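Local coordinates for glycine cleavage system H protein (Mycobacterium tuberculosis, PDB 3IFT) that probably carries the methylamine group of glycine between the P and T proteins of the glycine cleavage system on a covalently bound lipoyl arm, at residues Leu45-Phe50 with Leu99-Pro104; Glu21-Arg26 with Val35-Tyr40. All coordinates share one frame; numbering follows the deposited sequence.

Interaction 1 (Leu45-Phe50 with Leu99-Pro104); sequences LGDVVF and LVNSDP
The Asn101 side-chain amide makes two hydrogen bonds with the backbone of Gly46 and Val48. Val48 N donates to Asn101 OD1 at 2.7 Å. This bond is nearly straight, 174° at the hydrogen, and lies in the plane of the side-chain carbonyl, on a lone pair. Asn101 ND2 donates to Gly46 O at 2.8 Å. Here the donor stands well above the plane of the Gly46 carbonyl. With a backbone N-H at OD1 and a backbone C=O at ND2, the amide orientation is set. ND2 also donates to Gln42 OE1. Chi1 of -57° puts Asn101 CG beside its own backbone N. Through its two bonds the amide spans the turn from Gly46 to Val48, and Asp47 CA sits 3.3 Å from Asn101 OD1.

The turn links helix 39-45 to strand 48-52 in the lipoyl-binding part of the chain. Gly46 leaves the helix with positive phi, where a CB would be jammed against the carbonyl O of Leu45. It lies close to Lys73, the predicted site of lipoyl attachment, which carries no lipoyl here.

The apolar part is small. Val48 CG2 meets Val100 CG1 at 4.0 Å and also lies 3.5 Å from Asn101 OD1, beside the amide. Val48 packs on Val69 of strand 65-71 as well, while Val100 touches Leu93 and Leu110. The Asp47 side chain crosses that of Asn101 at about a right angle.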
# COMPACT_ATOMS: atom_id res chain seq x y z
N LEU A 45 9.36 0.21 10.15
CA LEU A 45 8.45 -0.47 11.06
C LEU A 45 9.16 -1.57 11.81
O LEU A 45 8.92 -1.75 12.99
CB LEU A 45 7.30 -1.06 10.27
CG LEU A 45 6.07 -1.52 11.02
CD1 LEU A 45 5.33 -0.30 11.60
CD2 LEU A 45 5.21 -2.32 10.01
N GLY A 46 9.99 -2.33 11.11
CA GLY A 46 10.58 -3.51 11.70
C GLY A 46 9.91 -4.74 11.12
O GLY A 46 8.96 -4.64 10.32
N ASP A 47 10.40 -5.90 11.50
CA ASP A 47 9.79 -7.15 11.08
C ASP A 47 8.29 -7.19 11.37
O ASP A 47 7.84 -7.11 12.51
CB ASP A 47 10.47 -8.34 11.76
CG ASP A 47 11.88 -8.55 11.27
OD1 ASP A 47 12.25 -8.09 10.17
OD2 ASP A 47 12.62 -9.22 12.00
N VAL A 48 7.52 -7.37 10.32
CA VAL A 48 6.10 -7.37 10.45
C VAL A 48 5.69 -8.70 11.04
O VAL A 48 5.99 -9.76 10.51
CB VAL A 48 5.41 -7.14 9.13
CG1 VAL A 48 3.92 -7.21 9.31
CG2 VAL A 48 5.86 -5.78 8.57
N VAL A 49 5.02 -8.58 12.15
CA VAL A 49 4.49 -9.71 12.87
C VAL A 49 3.00 -9.80 12.64
O VAL A 49 2.41 -10.85 12.86
CB VAL A 49 4.78 -9.55 14.37
CG1 VAL A 49 6.29 -9.47 14.58
CG2 VAL A 49 4.12 -8.32 14.89
N PHE A 50 2.38 -8.70 12.20
CA PHE A 50 0.93 -8.68 12.01
C PHE A 50 0.50 -7.59 11.03
O PHE A 50 1.08 -6.52 10.95
CB PHE A 50 0.22 -8.55 13.35
CG PHE A 50 -1.26 -8.78 13.26
CD1 PHE A 50 -1.75 -10.05 12.89
CD2 PHE A 50 -2.16 -7.76 13.54
CE1 PHE A 50 -3.16 -10.28 12.79
CE2 PHE A 50 -3.55 -7.97 13.43
CZ PHE A 50 -4.05 -9.23 13.05
N LEU A 99 6.99 -11.17 4.58
CA LEU A 99 6.97 -10.86 3.14
C LEU A 99 6.90 -9.37 2.88
O LEU A 99 7.43 -8.88 1.88
CB LEU A 99 5.79 -11.54 2.44
CG LEU A 99 5.91 -13.06 2.30
CD1 LEU A 99 4.59 -13.64 1.84
CD2 LEU A 99 7.04 -13.40 1.31
N VAL A 100 6.19 -8.67 3.74
CA VAL A 100 6.11 -7.21 3.65
C VAL A 100 7.51 -6.61 3.76
O VAL A 100 7.91 -5.72 3.00
CB VAL A 100 5.17 -6.66 4.76
CG1 VAL A 100 5.12 -5.15 4.72
CG2 VAL A 100 3.77 -7.22 4.57
N ASN A 101 8.30 -7.15 4.68
CA ASN A 101 9.69 -6.70 4.84
C ASN A 101 10.62 -7.23 3.76
O ASN A 101 11.45 -6.51 3.24
CB ASN A 101 10.25 -7.23 6.16
CG ASN A 101 9.47 -6.81 7.32
OD1 ASN A 101 8.78 -7.62 7.95
ND2 ASN A 101 9.59 -5.53 7.69
N SER A 102 10.49 -8.50 3.43
CA SER A 102 11.46 -9.09 2.47
C SER A 102 11.14 -8.68 1.07
O SER A 102 12.02 -8.61 0.21
CB SER A 102 11.44 -10.60 2.54
OG SER A 102 10.12 -11.06 2.20
N ASP A 103 9.87 -8.43 0.79
CA ASP A 103 9.54 -8.17 -0.59
C ASP A 103 8.38 -7.18 -0.70
O ASP A 103 7.33 -7.50 -1.22
CB ASP A 103 9.28 -9.50 -1.29
CG ASP A 103 9.14 -9.36 -2.78
OD1 ASP A 103 9.60 -8.33 -3.35
OD2 ASP A 103 8.54 -10.26 -3.37
N PRO A 104 8.60 -5.95 -0.21
CA PRO A 104 7.51 -5.00 0.03
C PRO A 104 6.70 -4.66 -1.21
O PRO A 104 5.52 -4.38 -1.10
CB PRO A 104 8.24 -3.75 0.54
CG PRO A 104 9.66 -3.94 0.15
CD PRO A 104 9.91 -5.39 0.20

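Interaction 2 (Glu21-Arg26 with Val35-Tyr40); sequences EHEWIR and VGITDY
An antiparallel beta hairpin pairs Glu23-Ile25 with Val35-Ile37, and a short connection then leads into helix 39-45. Trp24 and Gly36 form the hydrogen-bonded pair. Trp24 N donates to Gly36 O at 2.8 Å, and Gly36 N returns a longer bond to Trp24 O at 3.2 Å. Thr38 N adds a third bond, to His22 O, at 2.9 Å.

The Trp24 indole folds back over the partner strand. Its CG sits between the backbone N and the carbonyl carbon (chi1 55°). Gly36 N lies above the centre of the indole face. Gly36 CA makes a CH-pi contact with the five-membered ring, 3.6 Å from its centroid. The bare Gly36 backbone thus lies close against the indole. Trp24 NE1 itself donates to Pro104 O.

Ile25 and Val35 share the other face of the sheet, with Ile25 CG1 4.4 Å from Val35 CG2. The extended Glu23 chain has OE1 3.8 Å from Val35 CG1, while OE2 accepts from Tyr79 N. At the helix start Thr38 is the N-cap, its OG1 taking the N-H of Ala41. Tyr136 OH bonds both Thr38 OG1 and His22 ND1. The His22 and Tyr40 rings meet obliquely, planes 38° apart, and Tyr40 CE2 lies over one imidazole face, 3.3 Å from His22 CE1.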
# COMPACT_ATOMS: atom_id res chain seq x y z
N GLU A 21 2.40 8.58 3.22
CA GLU A 21 2.35 7.74 4.39
C GLU A 21 2.96 6.39 4.04
O GLU A 21 2.75 5.44 4.76
CB GLU A 21 0.94 7.55 4.90
CG GLU A 21 0.32 8.82 5.46
CD GLU A 21 -0.07 9.77 4.37
OE1 GLU A 21 -0.68 9.28 3.42
OE2 GLU A 21 0.26 10.98 4.45
N HIS A 22 3.68 6.32 2.91
CA HIS A 22 4.57 5.21 2.58
C HIS A 22 3.84 3.98 2.11
O HIS A 22 4.25 2.85 2.37
CB HIS A 22 5.49 4.85 3.76
CG HIS A 22 6.06 6.07 4.43
ND1 HIS A 22 7.01 6.86 3.82
CD2 HIS A 22 5.78 6.65 5.61
CE1 HIS A 22 7.29 7.88 4.61
NE2 HIS A 22 6.55 7.78 5.70
N GLU A 23 2.78 4.23 1.37
CA GLU A 23 2.15 3.17 0.65
C GLU A 23 2.49 3.31 -0.79
O GLU A 23 2.78 4.41 -1.26
CB GLU A 23 0.66 3.18 0.87
CG GLU A 23 0.38 2.68 2.28
CD GLU A 23 -1.06 2.78 2.70
OE1 GLU A 23 -1.94 2.66 1.83
OE2 GLU A 23 -1.29 2.98 3.91
N TRP A 24 2.48 2.19 -1.48
CA TRP A 24 2.67 2.23 -2.91
C TRP A 24 1.42 1.71 -3.54
O TRP A 24 0.63 1.00 -2.92
CB TRP A 24 3.90 1.44 -3.36
CG TRP A 24 3.94 0.03 -2.93
CD1 TRP A 24 4.53 -0.45 -1.81
CD2 TRP A 24 3.35 -1.10 -3.59
NE1 TRP A 24 4.38 -1.83 -1.73
CE2 TRP A 24 3.65 -2.26 -2.81
CE3 TRP A 24 2.59 -1.26 -4.74
CZ2 TRP A 24 3.19 -3.55 -3.14
CZ3 TRP A 24 2.17 -2.53 -5.09
CH2 TRP A 24 2.46 -3.66 -4.28
N ILE A 25 1.25 2.10 -4.79
CA ILE A 25 0.05 1.82 -5.55
C ILE A 25 0.54 1.44 -6.91
O ILE A 25 1.24 2.22 -7.58
CB ILE A 25 -0.86 3.05 -5.65
CG1 ILE A 25 -1.27 3.49 -4.25
CG2 ILE A 25 -2.12 2.73 -6.50
CD1 ILE A 25 -0.45 4.63 -3.68
N ARG A 26 0.23 0.20 -7.28
CA ARG A 26 0.50 -0.31 -8.60
C ARG A 26 -0.79 -0.48 -9.38
O ARG A 26 -1.69 -1.19 -8.94
CB ARG A 26 1.19 -1.65 -8.53
CG ARG A 26 1.57 -2.16 -9.90
CD ARG A 26 2.20 -3.54 -9.80
NE ARG A 26 3.50 -3.43 -9.19
CZ ARG A 26 3.91 -4.04 -8.10
NH1 ARG A 26 3.15 -4.93 -7.48
NH2 ARG A 26 5.15 -3.79 -7.65
N VAL A 35 -1.75 -2.46 -3.62
CA VAL A 35 -1.23 -1.61 -2.60
C VAL A 35 -0.37 -2.38 -1.60
O VAL A 35 -0.71 -3.48 -1.16
CB VAL A 35 -2.40 -0.93 -1.87
CG1 VAL A 35 -1.94 0.02 -0.84
CG2 VAL A 35 -3.32 -0.21 -2.90
N GLY A 36 0.74 -1.76 -1.23
CA GLY A 36 1.58 -2.25 -0.16
C GLY A 36 2.24 -1.08 0.51
O GLY A 36 1.90 0.10 0.28
N ILE A 37 3.18 -1.41 1.37
CA ILE A 37 4.00 -0.39 1.99
C ILE A 37 5.35 -0.41 1.35
O ILE A 37 5.81 -1.42 0.82
CB ILE A 37 4.12 -0.52 3.52
CG1 ILE A 37 4.69 -1.90 3.93
CG2 ILE A 37 2.78 -0.25 4.19
CD1 ILE A 37 5.09 -1.91 5.38
N THR A 38 6.00 0.74 1.38
CA THR A 38 7.27 0.88 0.69
C THR A 38 8.39 0.13 1.42
O THR A 38 8.26 -0.27 2.55
CB THR A 38 7.57 2.36 0.54
OG1 THR A 38 7.76 2.92 1.83
CG2 THR A 38 6.36 3.05 -0.16
N ASP A 39 9.50 -0.04 0.74
CA ASP A 39 10.73 -0.50 1.35
C ASP A 39 11.13 0.31 2.56
O ASP A 39 11.49 -0.24 3.59
CB ASP A 39 11.81 -0.45 0.32
CG ASP A 39 13.09 -1.09 0.79
OD1 ASP A 39 13.04 -1.93 1.69
OD2 ASP A 39 14.14 -0.73 0.21
N TYR A 40 11.04 1.62 2.45
CA TYR A 40 11.32 2.51 3.55
C TYR A 40 10.41 2.22 4.73
O TYR A 40 10.87 2.13 5.83
CB TYR A 40 11.13 3.94 3.09
CG TYR A 40 11.06 4.93 4.20
CD1 TYR A 40 12.23 5.56 4.65
CD2 TYR A 40 9.87 5.27 4.81
CE1 TYR A 40 12.20 6.48 5.65
CE2 TYR A 40 9.83 6.18 5.84
CZ TYR A 40 11.00 6.82 6.23
OH TYR A 40 11.02 7.76 7.24

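In the fold
Interaction 2 comes first along the chain and closes before interaction 1 opens. Helix 39-45 starts in the second segment of interaction 2 and ends in the first of interaction 1. The centres of the two contacts are about 12 Å apart. Interaction 2 is buried near the chain centre, in the six-stranded antiparallel sheet. Interaction 1 lies farther out, where strand 48-52 enters the three-stranded sheet it forms with 65-71 and 75-79; Lys73 lies in the turn between the last two. The two contacts touch: Val100 CG1 packs 3.3 Å from Ile37 CD1, and Pro104 CB lies 3.4 Å from Ile37 O. Segment 99-104 thus packs against the hairpin and also holds the turn near the predicted lipoyl site.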